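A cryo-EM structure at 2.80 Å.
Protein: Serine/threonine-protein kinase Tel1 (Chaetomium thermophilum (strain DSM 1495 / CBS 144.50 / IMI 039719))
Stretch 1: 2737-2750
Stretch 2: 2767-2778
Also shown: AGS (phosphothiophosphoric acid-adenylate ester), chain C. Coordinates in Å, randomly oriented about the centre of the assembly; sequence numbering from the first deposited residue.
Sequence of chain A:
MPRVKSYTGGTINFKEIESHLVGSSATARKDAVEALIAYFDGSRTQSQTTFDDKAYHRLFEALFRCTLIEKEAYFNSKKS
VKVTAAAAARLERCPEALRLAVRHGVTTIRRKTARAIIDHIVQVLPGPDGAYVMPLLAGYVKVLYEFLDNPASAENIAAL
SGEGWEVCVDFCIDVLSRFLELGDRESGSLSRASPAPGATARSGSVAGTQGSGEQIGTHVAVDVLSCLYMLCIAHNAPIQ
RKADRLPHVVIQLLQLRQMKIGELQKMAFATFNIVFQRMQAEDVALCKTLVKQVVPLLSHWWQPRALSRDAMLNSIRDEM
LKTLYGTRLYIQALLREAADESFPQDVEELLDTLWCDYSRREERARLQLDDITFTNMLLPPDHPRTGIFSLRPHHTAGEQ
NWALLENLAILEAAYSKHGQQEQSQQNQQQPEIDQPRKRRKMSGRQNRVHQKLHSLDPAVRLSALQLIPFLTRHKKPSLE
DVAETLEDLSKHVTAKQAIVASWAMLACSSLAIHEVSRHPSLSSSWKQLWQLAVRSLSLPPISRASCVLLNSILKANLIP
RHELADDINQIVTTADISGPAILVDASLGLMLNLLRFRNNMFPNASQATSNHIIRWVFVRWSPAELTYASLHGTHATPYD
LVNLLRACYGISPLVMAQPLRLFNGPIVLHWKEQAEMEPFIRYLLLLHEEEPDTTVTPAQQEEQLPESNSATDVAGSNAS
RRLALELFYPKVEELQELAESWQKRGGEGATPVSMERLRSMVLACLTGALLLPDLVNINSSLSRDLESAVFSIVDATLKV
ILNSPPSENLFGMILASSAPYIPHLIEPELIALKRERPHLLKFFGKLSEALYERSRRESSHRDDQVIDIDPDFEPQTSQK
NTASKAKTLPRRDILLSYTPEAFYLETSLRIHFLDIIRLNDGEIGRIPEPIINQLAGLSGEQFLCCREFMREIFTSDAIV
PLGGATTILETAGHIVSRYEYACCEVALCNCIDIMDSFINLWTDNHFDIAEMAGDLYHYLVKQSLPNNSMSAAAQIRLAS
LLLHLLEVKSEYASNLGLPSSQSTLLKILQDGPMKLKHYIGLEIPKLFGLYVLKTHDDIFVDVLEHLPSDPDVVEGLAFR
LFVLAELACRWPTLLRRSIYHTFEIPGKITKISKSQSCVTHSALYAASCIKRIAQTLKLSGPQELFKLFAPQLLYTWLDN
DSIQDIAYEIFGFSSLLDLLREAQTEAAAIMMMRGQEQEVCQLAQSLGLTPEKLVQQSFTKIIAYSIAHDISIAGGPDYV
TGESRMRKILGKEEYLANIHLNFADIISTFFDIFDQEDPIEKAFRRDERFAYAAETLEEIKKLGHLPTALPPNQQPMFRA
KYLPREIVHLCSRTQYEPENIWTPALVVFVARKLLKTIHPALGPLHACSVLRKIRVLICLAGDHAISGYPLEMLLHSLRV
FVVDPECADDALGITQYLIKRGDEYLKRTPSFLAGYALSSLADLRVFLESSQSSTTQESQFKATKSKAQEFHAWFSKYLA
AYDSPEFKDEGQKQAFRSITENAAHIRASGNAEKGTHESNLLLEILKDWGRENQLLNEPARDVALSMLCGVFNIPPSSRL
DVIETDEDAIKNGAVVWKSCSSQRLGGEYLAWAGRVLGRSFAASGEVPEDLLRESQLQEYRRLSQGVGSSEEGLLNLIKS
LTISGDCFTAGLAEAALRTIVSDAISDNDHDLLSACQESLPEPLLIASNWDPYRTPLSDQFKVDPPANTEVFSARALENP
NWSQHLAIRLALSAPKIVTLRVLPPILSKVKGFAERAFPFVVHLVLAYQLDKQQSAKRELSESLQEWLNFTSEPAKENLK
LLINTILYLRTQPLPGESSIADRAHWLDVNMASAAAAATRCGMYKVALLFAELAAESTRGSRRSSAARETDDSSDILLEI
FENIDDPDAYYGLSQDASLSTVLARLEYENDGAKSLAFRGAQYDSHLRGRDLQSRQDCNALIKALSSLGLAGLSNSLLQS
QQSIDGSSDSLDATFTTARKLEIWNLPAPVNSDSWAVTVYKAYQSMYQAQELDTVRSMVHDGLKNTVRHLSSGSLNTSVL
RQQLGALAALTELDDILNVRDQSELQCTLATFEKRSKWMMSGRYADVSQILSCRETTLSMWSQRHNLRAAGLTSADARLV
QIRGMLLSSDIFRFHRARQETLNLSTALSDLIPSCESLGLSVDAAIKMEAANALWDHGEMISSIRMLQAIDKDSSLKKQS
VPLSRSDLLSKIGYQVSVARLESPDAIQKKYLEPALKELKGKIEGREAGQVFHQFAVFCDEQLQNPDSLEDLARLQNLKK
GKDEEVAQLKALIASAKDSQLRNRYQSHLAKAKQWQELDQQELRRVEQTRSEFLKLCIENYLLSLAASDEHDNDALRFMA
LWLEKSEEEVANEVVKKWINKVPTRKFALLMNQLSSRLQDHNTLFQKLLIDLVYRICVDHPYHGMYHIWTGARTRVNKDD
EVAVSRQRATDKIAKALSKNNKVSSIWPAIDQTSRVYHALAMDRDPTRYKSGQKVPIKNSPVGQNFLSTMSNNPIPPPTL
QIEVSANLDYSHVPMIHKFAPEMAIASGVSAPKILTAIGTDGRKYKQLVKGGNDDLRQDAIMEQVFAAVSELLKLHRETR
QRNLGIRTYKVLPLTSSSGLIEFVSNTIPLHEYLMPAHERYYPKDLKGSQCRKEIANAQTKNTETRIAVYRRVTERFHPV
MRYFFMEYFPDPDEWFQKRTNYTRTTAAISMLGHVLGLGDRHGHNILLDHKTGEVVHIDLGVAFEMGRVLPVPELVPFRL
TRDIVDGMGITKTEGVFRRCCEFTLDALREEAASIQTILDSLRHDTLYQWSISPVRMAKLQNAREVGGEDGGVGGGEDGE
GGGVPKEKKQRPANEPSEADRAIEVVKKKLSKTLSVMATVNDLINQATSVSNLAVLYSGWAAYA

Stretch 1, residues 2737-2750: QKRTNYTRTTAAIS
Stretch 2 (2767-2778) LLDHKTGEVVHI

The most telling residue in this contact has no side chain. G2773 closes a hairpin turn against a helix at phi/psi 87/-7, and a CB built there would point at the helix and lie 2.6 Å from K2738 O, a clash; it would also jam against the carbonyl of the residue before. Backbone therefore packs on backbone, with the CA atoms of K2738 and G2773 4.6 Å apart and those of Y2742 and E2774 4.4 Å apart.

Residues 2737-2750 are all helix, part of a longer one that runs on at both ends; from N2741 to S2750 each backbone N bonds the O four residues earlier, N2741 N to Q2737 O at 3.0 Å and S2750 N to T2746 O at 2.9 Å. The hairpin pairs strand 2767-2769 with strand 2775-2777: L2767 N to V2776 O and V2776 N to L2767 O are both 2.9 Å, D2769 N to E2774 O is 2.9 Å, and G2773 N to D2769 O, 2.8 Å, closes the turn. Strand 2775-2777 runs nearly parallel to the helix, at 26° between N-to-C directions, and the helix and strand axes approach to 8.6 Å, so the register advances in the same sense on both, from K2738 by G2773 to I2749 by H2777, whose CA atoms are 8.0 Å apart.

Helix side chains meet the hairpin's backbone. N2741 (chi1 m) points toward it, and its ND2 donates to T2772 O at 2.9 Å and 170°, nearly linear. K2738, with chi1 and chi2 both m, lays its aliphatic chain along the same turn, CE 3.2 Å from K2771 O and CD 3.3 Å from T2772 O, with no hydrogen bond. T2745 OG1 (chi1 p) donates to N2741 O at 2.7 Å, within its own helix, and accepts a weak bond from V2775 N at 3.5 Å, so one hydroxyl links helix carbonyl to strand amide.

Deeper in, Y2742 (chi1 t, chi2 -96°) presents its ring edge to G2773 O and L2768 CD2. Its CB sits 3.2 Å from G2773 O, its CE2 4.2 Å from L2768 CD2, and its CD2 3.6 Å from V2775 CG1. V2775 (chi1 m) points toward the helix and gives up more area to it than any other hairpin residue, 62 Å²; T2746 OG1 stands 3.9 Å from V2775 CG1 while donating to Y2742 O at 2.7 Å.

Strand alternation sets the far end: V2775 and H2777 point toward the helix, V2776 away. I2749 (chi1 t, chi2 p) covers one face of the H2777 ring (chi1 m, chi2 -115°), its CG1 3.9 Å from the H2777 ring centroid and 15° off the normal. The two stretches bury 516 Å² in all.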

# COMPACT_ATOMS: atom_id res chain seq x y z
N GLN A 2737 -1.98 -13.72 -32.10
CA GLN A 2737 -2.44 -12.35 -31.92
C GLN A 2737 -3.96 -12.26 -31.89
O GLN A 2737 -4.53 -11.53 -31.07
CB GLN A 2737 -1.87 -11.47 -33.02
CG GLN A 2737 -2.15 -10.02 -32.83
CD GLN A 2737 -2.09 -9.28 -34.13
OE1 GLN A 2737 -1.51 -9.76 -35.10
NE2 GLN A 2737 -2.70 -8.10 -34.17
N LYS A 2738 -4.64 -13.00 -32.76
CA LYS A 2738 -6.09 -12.91 -32.80
C LYS A 2738 -6.75 -13.56 -31.60
O LYS A 2738 -7.78 -13.08 -31.12
CB LYS A 2738 -6.62 -13.54 -34.08
CG LYS A 2738 -6.05 -12.97 -35.34
CD LYS A 2738 -6.19 -11.50 -35.39
CE LYS A 2738 -5.87 -10.99 -36.76
NZ LYS A 2738 -4.44 -10.74 -36.92
N ARG A 2739 -6.17 -14.64 -31.09
CA ARG A 2739 -6.72 -15.23 -29.88
C ARG A 2739 -6.51 -14.33 -28.68
O ARG A 2739 -7.38 -14.25 -27.80
CB ARG A 2739 -6.09 -16.59 -29.65
CG ARG A 2739 -7.02 -17.57 -29.03
CD ARG A 2739 -6.30 -18.82 -28.66
NE ARG A 2739 -5.17 -18.53 -27.79
CZ ARG A 2739 -4.42 -19.47 -27.23
NH1 ARG A 2739 -3.41 -19.13 -26.45
NH2 ARG A 2739 -4.69 -20.74 -27.45
N THR A 2740 -5.40 -13.60 -28.63
CA THR A 2740 -5.22 -12.62 -27.57
C THR A 2740 -6.23 -11.48 -27.69
O THR A 2740 -6.75 -11.00 -26.68
CB THR A 2740 -3.81 -12.07 -27.59
OG1 THR A 2740 -2.89 -13.16 -27.48
CG2 THR A 2740 -3.58 -11.16 -26.44
N ASN A 2741 -6.51 -11.02 -28.91
CA ASN A 2741 -7.54 -10.01 -29.10
C ASN A 2741 -8.89 -10.47 -28.59
O ASN A 2741 -9.62 -9.72 -27.94
CB ASN A 2741 -7.66 -9.63 -30.57
CG ASN A 2741 -6.58 -8.72 -31.03
OD1 ASN A 2741 -5.80 -8.22 -30.24
ND2 ASN A 2741 -6.52 -8.49 -32.33
N TYR A 2742 -9.26 -11.71 -28.92
CA TYR A 2742 -10.51 -12.27 -28.42
C TYR A 2742 -10.57 -12.25 -26.90
O TYR A 2742 -11.55 -11.79 -26.31
CB TYR A 2742 -10.67 -13.69 -28.96
CG TYR A 2742 -11.77 -14.49 -28.34
CD1 TYR A 2742 -11.51 -15.36 -27.31
CD2 TYR A 2742 -13.06 -14.41 -28.80
CE1 TYR A 2742 -12.49 -16.09 -26.75
CE2 TYR A 2742 -14.04 -15.14 -28.25
CZ TYR A 2742 -13.75 -15.99 -27.22
OH TYR A 2742 -14.73 -16.73 -26.65
N THR A 2743 -9.52 -12.76 -26.24
CA THR A 2743 -9.55 -12.83 -24.79
C THR A 2743 -9.61 -11.45 -24.15
O THR A 2743 -10.35 -11.24 -23.19
CB THR A 2743 -8.32 -13.58 -24.28
OG1 THR A 2743 -8.16 -14.78 -25.04
CG2 THR A 2743 -8.50 -13.96 -22.86
N ARG A 2744 -8.88 -10.48 -24.70
CA ARG A 2744 -8.87 -9.15 -24.11
C ARG A 2744 -10.19 -8.43 -24.29
O ARG A 2744 -10.68 -7.79 -23.35
CB ARG A 2744 -7.76 -8.32 -24.72
CG ARG A 2744 -6.41 -8.59 -24.17
CD ARG A 2744 -5.40 -7.83 -24.96
NE ARG A 2744 -4.06 -8.02 -24.45
CZ ARG A 2744 -2.99 -7.50 -25.03
NH1 ARG A 2744 -1.79 -7.70 -24.51
NH2 ARG A 2744 -3.11 -6.79 -26.13
N THR A 2745 -10.78 -8.49 -25.48
CA THR A 2745 -12.06 -7.82 -25.66
C THR A 2745 -13.17 -8.49 -24.86
O THR A 2745 -14.06 -7.80 -24.35
CB THR A 2745 -12.42 -7.76 -27.14
OG1 THR A 2745 -12.27 -9.05 -27.72
CG2 THR A 2745 -11.52 -6.82 -27.84
N THR A 2746 -13.11 -9.81 -24.70
CA THR A 2746 -14.07 -10.49 -23.84
C THR A 2746 -13.93 -10.05 -22.39
O THR A 2746 -14.93 -9.82 -21.71
CB THR A 2746 -13.91 -11.99 -23.98
OG1 THR A 2746 -13.99 -12.33 -25.36
CG2 THR A 2746 -15.00 -12.71 -23.26
N ALA A 2747 -12.70 -9.92 -21.91
CA ALA A 2747 -12.49 -9.48 -20.53
C ALA A 2747 -13.02 -8.07 -20.31
O ALA A 2747 -13.69 -7.79 -19.31
CB ALA A 2747 -11.01 -9.55 -20.19
N ALA A 2748 -12.71 -7.16 -21.24
CA ALA A 2748 -13.15 -5.78 -21.08
C ALA A 2748 -14.67 -5.68 -21.08
O ALA A 2748 -15.26 -5.00 -20.24
CB ALA A 2748 -12.56 -4.90 -22.17
N ILE A 2749 -15.33 -6.37 -22.01
CA ILE A 2749 -16.78 -6.25 -22.05
C ILE A 2749 -17.42 -6.99 -20.88
O ILE A 2749 -18.48 -6.59 -20.42
CB ILE A 2749 -17.35 -6.74 -23.39
CG1 ILE A 2749 -18.77 -6.22 -23.58
CG2 ILE A 2749 -17.36 -8.24 -23.45
CD1 ILE A 2749 -18.90 -4.75 -23.52
N SER A 2750 -16.77 -8.02 -20.35
CA SER A 2750 -17.32 -8.71 -19.19
C SER A 2750 -17.31 -7.81 -17.96
O SER A 2750 -18.33 -7.69 -17.27
CB SER A 2750 -16.53 -9.98 -18.94
OG SER A 2750 -16.75 -10.91 -19.97
N LEU A 2767 -21.06 -10.90 -31.72
CA LEU A 2767 -20.52 -11.11 -33.04
C LEU A 2767 -19.03 -11.37 -32.95
O LEU A 2767 -18.35 -10.75 -32.14
CB LEU A 2767 -20.78 -9.90 -33.94
CG LEU A 2767 -22.17 -9.29 -33.94
CD1 LEU A 2767 -22.15 -8.02 -34.71
CD2 LEU A 2767 -23.15 -10.24 -34.55
N LEU A 2768 -18.53 -12.27 -33.78
CA LEU A 2768 -17.12 -12.59 -33.85
C LEU A 2768 -16.54 -11.95 -35.10
O LEU A 2768 -16.98 -12.26 -36.21
CB LEU A 2768 -16.91 -14.09 -33.90
CG LEU A 2768 -17.50 -14.90 -32.76
CD1 LEU A 2768 -17.53 -16.35 -33.14
CD2 LEU A 2768 -16.66 -14.68 -31.55
N ASP A 2769 -15.57 -11.06 -34.92
CA ASP A 2769 -14.89 -10.41 -36.03
C ASP A 2769 -13.80 -11.35 -36.53
O ASP A 2769 -12.79 -11.55 -35.85
CB ASP A 2769 -14.32 -9.08 -35.56
CG ASP A 2769 -13.71 -8.29 -36.68
OD1 ASP A 2769 -13.92 -8.62 -37.85
OD2 ASP A 2769 -13.01 -7.30 -36.40
N HIS A 2770 -13.98 -11.93 -37.71
CA HIS A 2770 -13.02 -12.88 -38.22
C HIS A 2770 -11.94 -12.23 -39.07
O HIS A 2770 -11.35 -12.90 -39.92
CB HIS A 2770 -13.71 -14.00 -38.99
CG HIS A 2770 -14.50 -13.54 -40.18
ND1 HIS A 2770 -15.80 -13.93 -40.39
CD2 HIS A 2770 -14.16 -12.77 -41.24
CE1 HIS A 2770 -16.24 -13.39 -41.52
NE2 HIS A 2770 -15.26 -12.68 -42.05
N LYS A 2771 -11.66 -10.95 -38.86
CA LYS A 2771 -10.46 -10.31 -39.37
C LYS A 2771 -9.51 -9.89 -38.28
O LYS A 2771 -8.30 -9.87 -38.50
CB LYS A 2771 -10.82 -9.08 -40.20
CG LYS A 2771 -11.56 -9.39 -41.47
CD LYS A 2771 -10.74 -10.26 -42.39
CE LYS A 2771 -11.54 -10.67 -43.60
NZ LYS A 2771 -10.84 -11.70 -44.41
N THR A 2772 -10.02 -9.54 -37.10
CA THR A 2772 -9.21 -9.12 -35.98
C THR A 2772 -9.36 -10.02 -34.76
O THR A 2772 -8.57 -9.89 -33.82
CB THR A 2772 -9.55 -7.69 -35.57
OG1 THR A 2772 -10.97 -7.56 -35.46
CG2 THR A 2772 -9.07 -6.74 -36.61
N GLY A 2773 -10.33 -10.92 -34.74
CA GLY A 2773 -10.48 -11.85 -33.66
C GLY A 2773 -11.30 -11.36 -32.49
O GLY A 2773 -11.61 -12.16 -31.61
N GLU A 2774 -11.68 -10.10 -32.46
CA GLU A 2774 -12.37 -9.57 -31.30
C GLU A 2774 -13.87 -9.73 -31.40
O GLU A 2774 -14.42 -9.96 -32.47
CB GLU A 2774 -12.01 -8.11 -31.10
CG GLU A 2774 -11.87 -7.33 -32.34
CD GLU A 2774 -10.89 -6.22 -32.17
OE1 GLU A 2774 -10.12 -6.26 -31.18
OE2 GLU A 2774 -10.86 -5.30 -33.01
N VAL A 2775 -14.54 -9.61 -30.26
CA VAL A 2775 -15.98 -9.76 -30.15
C VAL A 2775 -16.63 -8.39 -30.14
O VAL A 2775 -16.05 -7.41 -29.67
CB VAL A 2775 -16.37 -10.57 -28.89
CG1 VAL A 2775 -15.58 -11.82 -28.83
CG2 VAL A 2775 -16.13 -9.76 -27.66
N VAL A 2776 -17.83 -8.32 -30.68
CA VAL A 2776 -18.64 -7.11 -30.70
C VAL A 2776 -19.95 -7.43 -30.02
O VAL A 2776 -20.59 -8.43 -30.35
CB VAL A 2776 -18.87 -6.60 -32.14
CG1 VAL A 2776 -19.38 -5.18 -32.12
CG2 VAL A 2776 -17.60 -6.70 -32.95
N HIS A 2777 -20.35 -6.60 -29.07
CA HIS A 2777 -21.62 -6.75 -28.40
C HIS A 2777 -22.58 -5.70 -28.92
O HIS A 2777 -22.26 -4.52 -28.95
CB HIS A 2777 -21.45 -6.65 -26.89
CG HIS A 2777 -20.92 -7.89 -26.26
ND1 HIS A 2777 -21.64 -8.65 -25.37
CD2 HIS A 2777 -19.74 -8.53 -26.41
CE1 HIS A 2777 -20.93 -9.69 -24.99
NE2 HIS A 2777 -19.77 -9.64 -25.61
N ILE A 2778 -23.75 -6.15 -29.36
CA ILE A 2778 -24.78 -5.29 -29.91
C ILE A 2778 -26.01 -5.44 -29.04
O ILE A 2778 -26.05 -6.26 -28.13
CB ILE A 2778 -25.08 -5.64 -31.38
CG1 ILE A 2778 -25.59 -7.06 -31.49
CG2 ILE A 2778 -23.84 -5.53 -32.20
CD1 ILE A 2778 -25.81 -7.50 -32.86
PG AGS C . -34.30 -12.43 -31.85
S1G AGS C . -33.27 -13.64 -30.72
O2G AGS C . -34.21 -10.98 -31.31
O3G AGS C . -35.79 -12.88 -31.89
PB AGS C . -32.41 -11.70 -33.63
O1B AGS C . -31.56 -11.63 -32.43
O2B AGS C . -31.81 -12.47 -34.81
O3B AGS C . -33.76 -12.44 -33.31
PA AGS C . -32.33 -9.80 -35.60
O1A AGS C . -33.47 -9.98 -36.51
O2A AGS C . -31.82 -8.36 -35.49
O3A AGS C . -32.70 -10.24 -34.13
O5' AGS C . -31.20 -10.76 -36.08
C5' AGS C . -30.61 -10.54 -37.37
C4' AGS C . -29.34 -11.34 -37.49
O4' AGS C . -28.25 -10.46 -37.81
C3' AGS C . -28.91 -12.09 -36.23
O3' AGS C . -28.21 -13.28 -36.56
C2' AGS C . -28.00 -11.07 -35.54
O2' AGS C . -26.99 -11.73 -34.78
C1' AGS C . -27.38 -10.32 -36.71
N9 AGS C . -27.20 -8.90 -36.45
C8 AGS C . -28.04 -8.08 -35.76
N7 AGS C . -27.63 -6.84 -35.69
C5 AGS C . -26.43 -6.85 -36.39
C6 AGS C . -25.49 -5.84 -36.67
N6 AGS C . -25.62 -4.57 -36.28
N1 AGS C . -24.41 -6.18 -37.39
C2 AGS C . -24.27 -7.45 -37.78
N3 AGS C . -25.09 -8.48 -37.57
C4 AGS C . -26.15 -8.11 -36.86